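Local coordinates for transcriptional repressor, TetR family (Thermus thermophilus, PDB 3ANP), which probably represses genes of fatty acid degradation by binding their regulatory DNA as a TetR-family repressor, and binds lauroyl-CoA, at residues T33-A38 and G44-Y49. Residues are numbered along the deposited sequence; the frame is centred on the assembly and turned at random.
Sequences TEIAKA and GTFFNY
Ile35 and Ala36 of segment 33-38 meet Phe46 of segment 44-49 in the buried angle of a helix-turn-helix, the predicted DNA-binding motif of this TetR-family repressor. Helix 32-39 is its first helix and helix 43-49 its second, probably the recognition helix; the contact is wholly apolar, with no hydrogen bond from one segment to the other. At the start of the second helix, the backbone N of Thr45 is held by the OG of Ser42 in the turn. On this segment the contact rests on Phe46. Phe46 CA lies 5.8 Å from Ala36 CA, a spacing that the small methyl of alanine allows. Ala36 CB stands 4.4 Å from Phe46 CB and also touches Val41 of the turn. With CG anti to the backbone N (chi1 164°), the Phe46 ring lies obliquely against Ile35. The branch methyl CG2 of Ile35 makes the tightest approach, 3.5 Å from Phe46 CD1, while Ile35 CD1, at the end of the longer branch, sits 3.9 Å from Phe46 CE1. Ala18 and Phe22 of helix 3-25 pack on Ile35 and Ile14 on Phe46, joining both helices of the motif to the long N-terminal helix in one small core. Without the CG2 and CD1 methyls, as with an alanine at Ile35, the CD1-CE1 side of the Phe46 ring would probably lose its aliphatic partner and the ring be freer to shift. Next along the helix, Phe47 offers one ring face to Phe46, whose CD2 stands 3.8 Å above the Phe47 plane, over its centre, while Phe47 CE1 lies at the edge of the Phe46 ring, in its plane. At Tyr49 the backbone O accepts a hydrogen bond from NH1 of Arg11 in helix 3-25, and the carbonyl O of Thr45 lies at the edge of the Tyr49 ring, in its plane.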
ATOM      1  N   THR A  33      31.159   2.993   4.127  1.00 19.80           N
ATOM      2  CA  THR A  33      32.526   3.429   4.394  1.00 20.12           C
ATOM      3  C   THR A  33      32.587   4.930   4.736  1.00 22.13           C
ATOM      4  O   THR A  33      33.360   5.333   5.608  1.00 23.35           O
ATOM      5  CB  THR A  33      33.476   3.113   3.197  1.00 19.82           C
ATOM      6  OG1 THR A  33      33.561   1.690   3.018  1.00 20.41           O
ATOM      7  CG2 THR A  33      34.883   3.645   3.467  1.00 19.92           C
ATOM      8  N   GLU A  34      31.778   5.750   4.061  1.00 18.03           N
ATOM      9  CA  GLU A  34      31.747   7.190   4.345  1.00 19.48           C
ATOM     10  C   GLU A  34      31.163   7.434   5.728  1.00 19.76           C
ATOM     11  O   GLU A  34      31.662   8.278   6.480  1.00 20.65           O
ATOM     12  CB  GLU A  34      30.900   7.947   3.310  1.00 19.49           C
ATOM     13  CG  GLU A  34      31.490   7.963   1.914  1.00 18.44           C
ATOM     14  CD  GLU A  34      30.595   8.681   0.910  1.00 22.20           C
ATOM     15  OE1 GLU A  34      29.361   8.485   0.965  1.00 20.80           O
ATOM     16  OE2 GLU A  34      31.123   9.423   0.053  1.00 20.40           O
ATOM     17  N   ILE A  35      30.090   6.710   6.054  1.00 18.77           N
ATOM     18  CA  ILE A  35      29.466   6.835   7.362  1.00 17.09           C
ATOM     19  C   ILE A  35      30.466   6.466   8.458  1.00 18.90           C
ATOM     20  O   ILE A  35      30.625   7.197   9.441  1.00 18.98           O
ATOM     21  CB  ILE A  35      28.206   5.926   7.479  1.00 18.24           C
ATOM     22  CG1 ILE A  35      27.087   6.464   6.572  1.00 16.68           C
ATOM     23  CG2 ILE A  35      27.710   5.886   8.922  1.00 14.18           C
ATOM     24  CD1 ILE A  35      25.866   5.555   6.522  1.00 16.86           C
ATOM     25  N   ALA A  36      31.140   5.331   8.285  1.00 19.02           N
ATOM     26  CA  ALA A  36      32.127   4.858   9.251  1.00 18.07           C
ATOM     27  C   ALA A  36      33.212   5.917   9.466  1.00 20.93           C
ATOM     28  O   ALA A  36      33.550   6.264  10.612  1.00 22.09           O
ATOM     29  CB  ALA A  36      32.761   3.566   8.755  1.00 20.46           C
ATOM     30  N   LYS A  37      33.750   6.432   8.368  1.00 19.18           N
ATOM     31  CA  LYS A  37      34.792   7.453   8.452  1.00 23.98           C
ATOM     32  C   LYS A  37      34.282   8.677   9.207  1.00 23.36           C
ATOM     33  O   LYS A  37      34.975   9.204  10.076  1.00 21.66           O
ATOM     34  CB  LYS A  37      35.261   7.869   7.055  1.00 26.84           C
ATOM     35  CG  LYS A  37      36.465   8.816   7.055  1.00 34.92           C
ATOM     36  CD  LYS A  37      36.921   9.159   5.640  1.00 40.59           C
ATOM     37  CE  LYS A  37      38.281   9.869   5.631  1.00 43.82           C
ATOM     38  NZ  LYS A  37      38.264  11.194   6.321  1.00 43.89           N
ATOM     39  N   ALA A  38      33.071   9.123   8.880  1.00 21.60           N
ATOM     40  CA  ALA A  38      32.503  10.298   9.545  1.00 23.10           C
ATOM     41  C   ALA A  38      32.257  10.084  11.036  1.00 24.31           C
ATOM     42  O   ALA A  38      32.354  11.031  11.820  1.00 22.36           O
ATOM     43  CB  ALA A  38      31.197  10.717   8.861  1.00 24.36           C
ATOM     44  N   GLY A  44      33.399  -2.304   9.464  1.00 23.14           N
ATOM     45  CA  GLY A  44      32.860  -3.463  10.150  1.00 20.54           C
ATOM     46  C   GLY A  44      32.021  -3.086  11.363  1.00 20.44           C
ATOM     47  O   GLY A  44      31.003  -3.715  11.649  1.00 20.96           O
ATOM     48  N   THR A  45      32.444  -2.057  12.088  1.00 19.19           N
ATOM     49  CA  THR A  45      31.711  -1.608  13.274  1.00 19.55           C
ATOM     50  C   THR A  45      30.376  -0.961  12.873  1.00 17.54           C
ATOM     51  O   THR A  45      29.363  -1.128  13.551  1.00 17.77           O
ATOM     52  CB  THR A  45      32.565  -0.609  14.089  1.00 21.01           C
ATOM     53  OG1 THR A  45      33.667  -1.312  14.659  1.00 19.72           O
ATOM     54  CG2 THR A  45      31.750   0.045  15.209  1.00 20.92           C
ATOM     55  N   PHE A  46      30.376  -0.228  11.771  1.00 18.19           N
ATOM     56  CA  PHE A  46      29.140   0.381  11.306  1.00 17.52           C
ATOM     57  C   PHE A  46      28.099  -0.721  11.088  1.00 16.83           C
ATOM     58  O   PHE A  46      26.956  -0.584  11.507  1.00 18.07           O
ATOM     59  CB  PHE A  46      29.335   1.111   9.982  1.00 16.32           C
ATOM     60  CG  PHE A  46      28.035   1.419   9.290  1.00 19.60           C
ATOM     61  CD1 PHE A  46      27.236   2.477   9.729  1.00 19.95           C
ATOM     62  CD2 PHE A  46      27.555   0.586   8.279  1.00 16.53           C
ATOM     63  CE1 PHE A  46      25.970   2.695   9.176  1.00 16.54           C
ATOM     64  CE2 PHE A  46      26.293   0.791   7.722  1.00 20.78           C
ATOM     65  CZ  PHE A  46      25.498   1.844   8.172  1.00 18.15           C
ATOM     66  N   PHE A  47      28.490  -1.809  10.424  1.00 17.28           N
ATOM     67  CA  PHE A  47      27.541  -2.894  10.174  1.00 19.67           C
ATOM     68  C   PHE A  47      27.103  -3.633  11.424  1.00 20.91           C
ATOM     69  O   PHE A  47      26.013  -4.221  11.456  1.00 21.00           O
ATOM     70  CB  PHE A  47      28.096  -3.877   9.130  1.00 18.98           C
ATOM     71  CG  PHE A  47      28.027  -3.348   7.726  1.00 22.22           C
ATOM     72  CD1 PHE A  47      26.789  -3.013   7.160  1.00 18.47           C
ATOM     73  CD2 PHE A  47      29.188  -3.143   6.981  1.00 24.33           C
ATOM     74  CE1 PHE A  47      26.711  -2.478   5.869  1.00 21.81           C
ATOM     75  CE2 PHE A  47      29.123  -2.608   5.687  1.00 24.92           C
ATOM     76  CZ  PHE A  47      27.883  -2.275   5.132  1.00 24.42           C
ATOM     77  N   ASN A  48      27.935  -3.605  12.461  1.00 20.98           N
ATOM     78  CA  ASN A  48      27.563  -4.259  13.706  1.00 22.20           C
ATOM     79  C   ASN A  48      26.398  -3.509  14.327  1.00 19.66           C
ATOM     80  O   ASN A  48      25.526  -4.110  14.948  1.00 19.35           O
ATOM     81  CB  ASN A  48      28.739  -4.296  14.698  1.00 25.54           C
ATOM     82  CG  ASN A  48      29.803  -5.290  14.291  1.00 27.28           C
ATOM     83  OD1 ASN A  48      29.495  -6.331  13.716  1.00 32.55           O
ATOM     84  ND2 ASN A  48      31.057  -4.985  14.600  1.00 32.47           N
ATOM     85  N   TYR A  49      26.376  -2.194  14.142  1.00 18.33           N
ATOM     86  CA  TYR A  49      25.300  -1.375  14.704  1.00 17.19           C
ATOM     87  C   TYR A  49      24.078  -1.269  13.789  1.00 17.88           C
ATOM     88  O   TYR A  49      22.941  -1.270  14.268  1.00 17.31           O
ATOM     89  CB  TYR A  49      25.837   0.022  15.031  1.00 19.30           C
ATOM     90  CG  TYR A  49      26.639   0.035  16.323  1.00 18.39           C
ATOM     91  CD1 TYR A  49      26.029   0.353  17.538  1.00 20.39           C
ATOM     92  CD2 TYR A  49      27.986  -0.339  16.335  1.00 19.97           C
ATOM     93  CE1 TYR A  49      26.736   0.297  18.744  1.00 22.90           C
ATOM     94  CE2 TYR A  49      28.706  -0.395  17.528  1.00 19.29           C
ATOM     95  CZ  TYR A  49      28.070  -0.074  18.728  1.00 21.65           C
ATOM     96  OH  TYR A  49      28.762  -0.124  19.908  1.00 23.16           O
TER